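Local coordinates for protein cysteine desulfurase (Thermococcus onnurineus, PDB 5B89) that probably uses pyridoxal 5'-phosphate to take sulfur from L-cysteine and pass it to a sulfur carrier, leaving L-alanine, at residues B[193-196]-B[197-201]; B[309-312]-B[313-316]. All blocks are in the same frame, centred on the assembly; numbering follows the deposited sequence.

Contacts 1 and 2 are each a short run within a single helix, 193-196 against 197-201 and 309-312 against 313-316, and in both the backbone bonds join residues four apart. Their centres lie 24 Å apart and their nearest atoms about 10 Å apart, so they do not touch. Neither touches the cofactor: the side chain of Val-193 in contact 1 is about 11 Å from the bound pyridoxal phosphate, that of Glu-316 in contact 2 about 12 Å. Gln-213, a cofactor-binding residue, is about as far from Val-193 (about 11 Å between side chains) but nearer to Glu-316 (about 8 Å). Bound alanine is about 14 Å from Glu-316.

Contact 1 (B[193-196]-B[197-201]); sequences VEEL and GKIAK
Glu-195 and Lys-198, one helical turn apart, lie side by side and point the same way, the carboxylate of the first resting on the aliphatic part of the second. Lys-198 CD is 4.0 Å from both Glu-195 OE1 and Glu-195 OE2. The opposite charges do not meet: Glu-195 OE2 stays 5.7 Å from Lys-198 NZ, and the ammonium forms its salt bridge with Asp-202, one turn further on. Any attraction between Glu-195 and Lys-198 is therefore probably a weak, through-space one.

Glu-195 runs at a slant to Ile-199 and meets its CG1 branch: Ile-199 CG1 is 3.9 Å from Glu-195 OE2. Because CG1 of Ile-199 stands beside its own backbone N (chi1 -56°), it also settles against the preceding turn, 3.3 Å from the carbonyl O of Glu-195. Ile-199 N bonds to Glu-195 O at 3.1 Å, nearly straight at the hydrogen. Gly-197 N bonds to Val-193 O at 2.9 Å, and Lys-198 N to Glu-194 O and Ala-200 N to Leu-196 O continue the alpha-helical pattern. The small methyl of Ala-200 fits over Leu-196 O, while the long, charged chains suit the solvent side.

The helix 193-203 is the crossover of a beta-alpha-beta unit between the parallel strands 177-181 and 206-210. Val-193, Leu-196 and Ala-200 press on Phe-207 of strand 206-210, and Leu-196 and Ile-199 also reach helix 165-172, through Leu-165 and Ala-168 and through Glu-169 and Ile-172 respectively.

Contact 2 (B[309-312]-B[313-316]); sequences LGRI and ERQE
Arg-314 folds back over Gly-310 through two bends of its side chain: CG stands beside the backbone N (chi1 -72°), and a bend at chi3 (-69°) lays the guanidinium flat over the preceding turn. One face of that group covers Gly-310 O, which sits 3.1 Å from the plane, over its centre, with Arg-311 N offset toward the rim. Although Arg-314 NH1 is only 3.2 Å from Gly-310 O, the angle is too poor for a hydrogen bond; the oxygen takes its bond from Arg-314 N instead. Gly-310 has no side chain, so Arg-314 NH1 can lie close over its backbone.

Arg-311 slants past Arg-314, its CG 4.1 Å from Arg-314 NH2, with the guanidinium planes 75° apart. The extended Arg-311 chain carries its charge elsewhere, to the carbonyl of Ile-307 and, from NH2, to that of Ala-19, which appears to be a residue of the tag.

Glu-313 keeps CG beside its own N, 3.0 Å from Leu-309 O, the acceptor of Glu-313 N. Ile-312 and Glu-316 run alongside each other, Ile-312 CG2 3.5 Å from Glu-316 OE1. The methyl thus flanks a buried carboxylate oxygen whose polar need is met by a hydrogen bond with His-217.

This is the opening of helix 309-329, just after helix 291-307. Leu-309 and Ile-312, suitably apolar, pack on Ile-304 of that preceding helix, and Ile-312 also on Ile-307. Gln-315 NE2 is bonded to Asn-398 O, ahead of helix 400-415, while Ile-312 and Glu-316 touch Val-396 and His-395 in the loop after strand 389-393.

Contact 1 (B[193-196]-B[197-201])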
# COMPACT_ATOMS: atom_id res chain seq x y z
N VAL B 193 27.59 5.78 -3.64
CA VAL B 193 27.02 4.66 -2.92
C VAL B 193 27.85 3.36 -2.97
O VAL B 193 27.90 2.66 -2.00
CB VAL B 193 25.55 4.43 -3.29
CG1 VAL B 193 25.01 3.24 -2.55
CG2 VAL B 193 24.72 5.62 -2.92
N GLU B 194 28.46 3.09 -4.07
CA GLU B 194 29.25 1.90 -4.15
C GLU B 194 30.39 1.96 -3.15
O GLU B 194 30.66 1.04 -2.48
CB GLU B 194 29.77 1.69 -5.55
CG GLU B 194 28.68 1.52 -6.59
CD GLU B 194 29.28 1.52 -7.96
OE1 GLU B 194 28.80 2.28 -8.79
OE2 GLU B 194 30.27 0.79 -8.16
N GLU B 195 31.02 3.12 -3.06
CA GLU B 195 32.12 3.28 -2.13
C GLU B 195 31.67 3.26 -0.68
O GLU B 195 32.32 2.67 0.11
CB GLU B 195 32.89 4.55 -2.42
CG GLU B 195 34.16 4.69 -1.60
CD GLU B 195 35.16 3.53 -1.78
OE1 GLU B 195 35.30 2.98 -2.86
OE2 GLU B 195 35.77 3.17 -0.78
N LEU B 196 30.55 3.90 -0.39
CA LEU B 196 30.02 3.89 0.95
C LEU B 196 29.66 2.41 1.32
O LEU B 196 29.87 2.00 2.48
CB LEU B 196 28.75 4.79 1.05
CG LEU B 196 29.09 6.28 0.86
CD1 LEU B 196 27.81 7.04 0.63
CD2 LEU B 196 29.69 6.79 2.13
N GLY B 197 29.08 1.66 0.40
CA GLY B 197 28.74 0.27 0.64
C GLY B 197 29.96 -0.58 0.87
O GLY B 197 29.90 -1.51 1.66
N LYS B 198 30.98 -0.33 0.12
CA LYS B 198 32.29 -1.03 0.33
C LYS B 198 32.78 -0.75 1.71
O LYS B 198 33.18 -1.70 2.44
CB LYS B 198 33.32 -0.69 -0.72
CG LYS B 198 34.72 -1.27 -0.42
CD LYS B 198 35.73 -0.77 -1.44
CE LYS B 198 37.23 -0.92 -0.92
NZ LYS B 198 37.47 -2.31 -0.49
N ILE B 199 32.81 0.47 2.17
CA ILE B 199 33.14 0.81 3.51
C ILE B 199 32.33 0.10 4.55
O ILE B 199 32.84 -0.50 5.52
CB ILE B 199 33.16 2.33 3.78
CG1 ILE B 199 34.15 3.06 2.81
CG2 ILE B 199 33.51 2.61 5.20
CD1 ILE B 199 33.97 4.55 2.73
N ALA B 200 31.01 0.11 4.36
CA ALA B 200 30.13 -0.55 5.34
C ALA B 200 30.40 -2.05 5.30
O ALA B 200 30.41 -2.62 6.44
CB ALA B 200 28.62 -0.27 4.97
N LYS B 201 30.58 -2.68 4.18
CA LYS B 201 30.84 -4.14 4.11
C LYS B 201 32.20 -4.42 4.85
O LYS B 201 32.30 -5.37 5.67
CB LYS B 201 30.97 -4.57 2.71
CG LYS B 201 31.47 -5.99 2.46
CD LYS B 201 31.57 -6.28 0.97
CE LYS B 201 31.75 -7.76 0.76
NZ LYS B 201 31.86 -8.03 -0.70

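Contact 2 (B[309-312]-B[313-316])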
# COMPACT_ATOMS: atom_id res chain seq x y z
N LEU B 309 18.34 2.32 -19.53
CA LEU B 309 18.80 3.27 -18.47
C LEU B 309 19.89 4.20 -18.95
O LEU B 309 19.98 5.33 -18.52
CB LEU B 309 19.16 2.57 -17.17
CG LEU B 309 18.00 1.96 -16.40
CD1 LEU B 309 18.47 0.93 -15.39
CD2 LEU B 309 17.18 3.07 -15.73
N GLY B 310 20.67 3.74 -19.89
CA GLY B 310 21.71 4.59 -20.43
C GLY B 310 21.17 5.78 -21.21
O GLY B 310 21.67 6.85 -21.10
N ARG B 311 20.16 5.52 -21.99
CA ARG B 311 19.54 6.58 -22.72
C ARG B 311 18.83 7.56 -21.78
O ARG B 311 18.82 8.68 -22.00
CB ARG B 311 18.52 6.03 -23.67
CG ARG B 311 19.06 5.20 -24.80
CD ARG B 311 17.93 5.01 -25.79
NE ARG B 311 18.24 4.17 -26.93
CZ ARG B 311 17.52 3.17 -27.38
NH1 ARG B 311 16.46 2.75 -26.76
NH2 ARG B 311 17.89 2.53 -28.47
N ILE B 312 18.21 7.03 -20.73
CA ILE B 312 17.54 7.86 -19.78
C ILE B 312 18.54 8.84 -19.11
O ILE B 312 18.37 10.05 -19.00
CB ILE B 312 16.79 7.02 -18.70
CG1 ILE B 312 15.57 6.29 -19.35
CG2 ILE B 312 16.33 7.82 -17.53
CD1 ILE B 312 15.07 5.12 -18.63
N GLU B 313 19.62 8.23 -18.64
CA GLU B 313 20.68 9.05 -17.94
C GLU B 313 21.26 10.13 -18.87
O GLU B 313 21.40 11.28 -18.49
CB GLU B 313 21.83 8.17 -17.46
CG GLU B 313 21.46 7.07 -16.51
CD GLU B 313 22.60 6.16 -16.08
OE1 GLU B 313 23.61 6.79 -15.75
OE2 GLU B 313 22.43 4.88 -15.98
N ARG B 314 21.48 9.75 -20.12
CA ARG B 314 22.03 10.69 -21.13
C ARG B 314 21.09 11.84 -21.44
O ARG B 314 21.50 13.02 -21.48
CB ARG B 314 22.44 9.95 -22.37
CG ARG B 314 23.71 9.17 -22.00
CD ARG B 314 24.47 8.55 -23.18
NE ARG B 314 23.78 7.44 -23.86
CZ ARG B 314 23.77 6.18 -23.44
NH1 ARG B 314 24.46 5.79 -22.33
NH2 ARG B 314 23.09 5.28 -24.17
N GLN B 315 19.79 11.53 -21.61
CA GLN B 315 18.86 12.55 -21.87
C GLN B 315 18.76 13.52 -20.74
O GLN B 315 18.69 14.70 -20.85
CB GLN B 315 17.48 11.95 -22.26
CG GLN B 315 16.38 12.96 -22.46
CD GLN B 315 16.48 13.83 -23.72
OE1 GLN B 315 17.48 13.70 -24.47
NE2 GLN B 315 15.59 14.72 -23.88
N GLU B 316 18.65 12.97 -19.51
CA GLU B 316 18.57 13.80 -18.32
C GLU B 316 19.78 14.72 -18.15
O GLU B 316 19.57 15.87 -17.76
CB GLU B 316 18.29 12.92 -17.06
CG GLU B 316 16.84 12.33 -17.08
CD GLU B 316 16.51 11.60 -15.82
OE1 GLU B 316 15.63 10.76 -15.82
OE2 GLU B 316 17.04 11.91 -14.78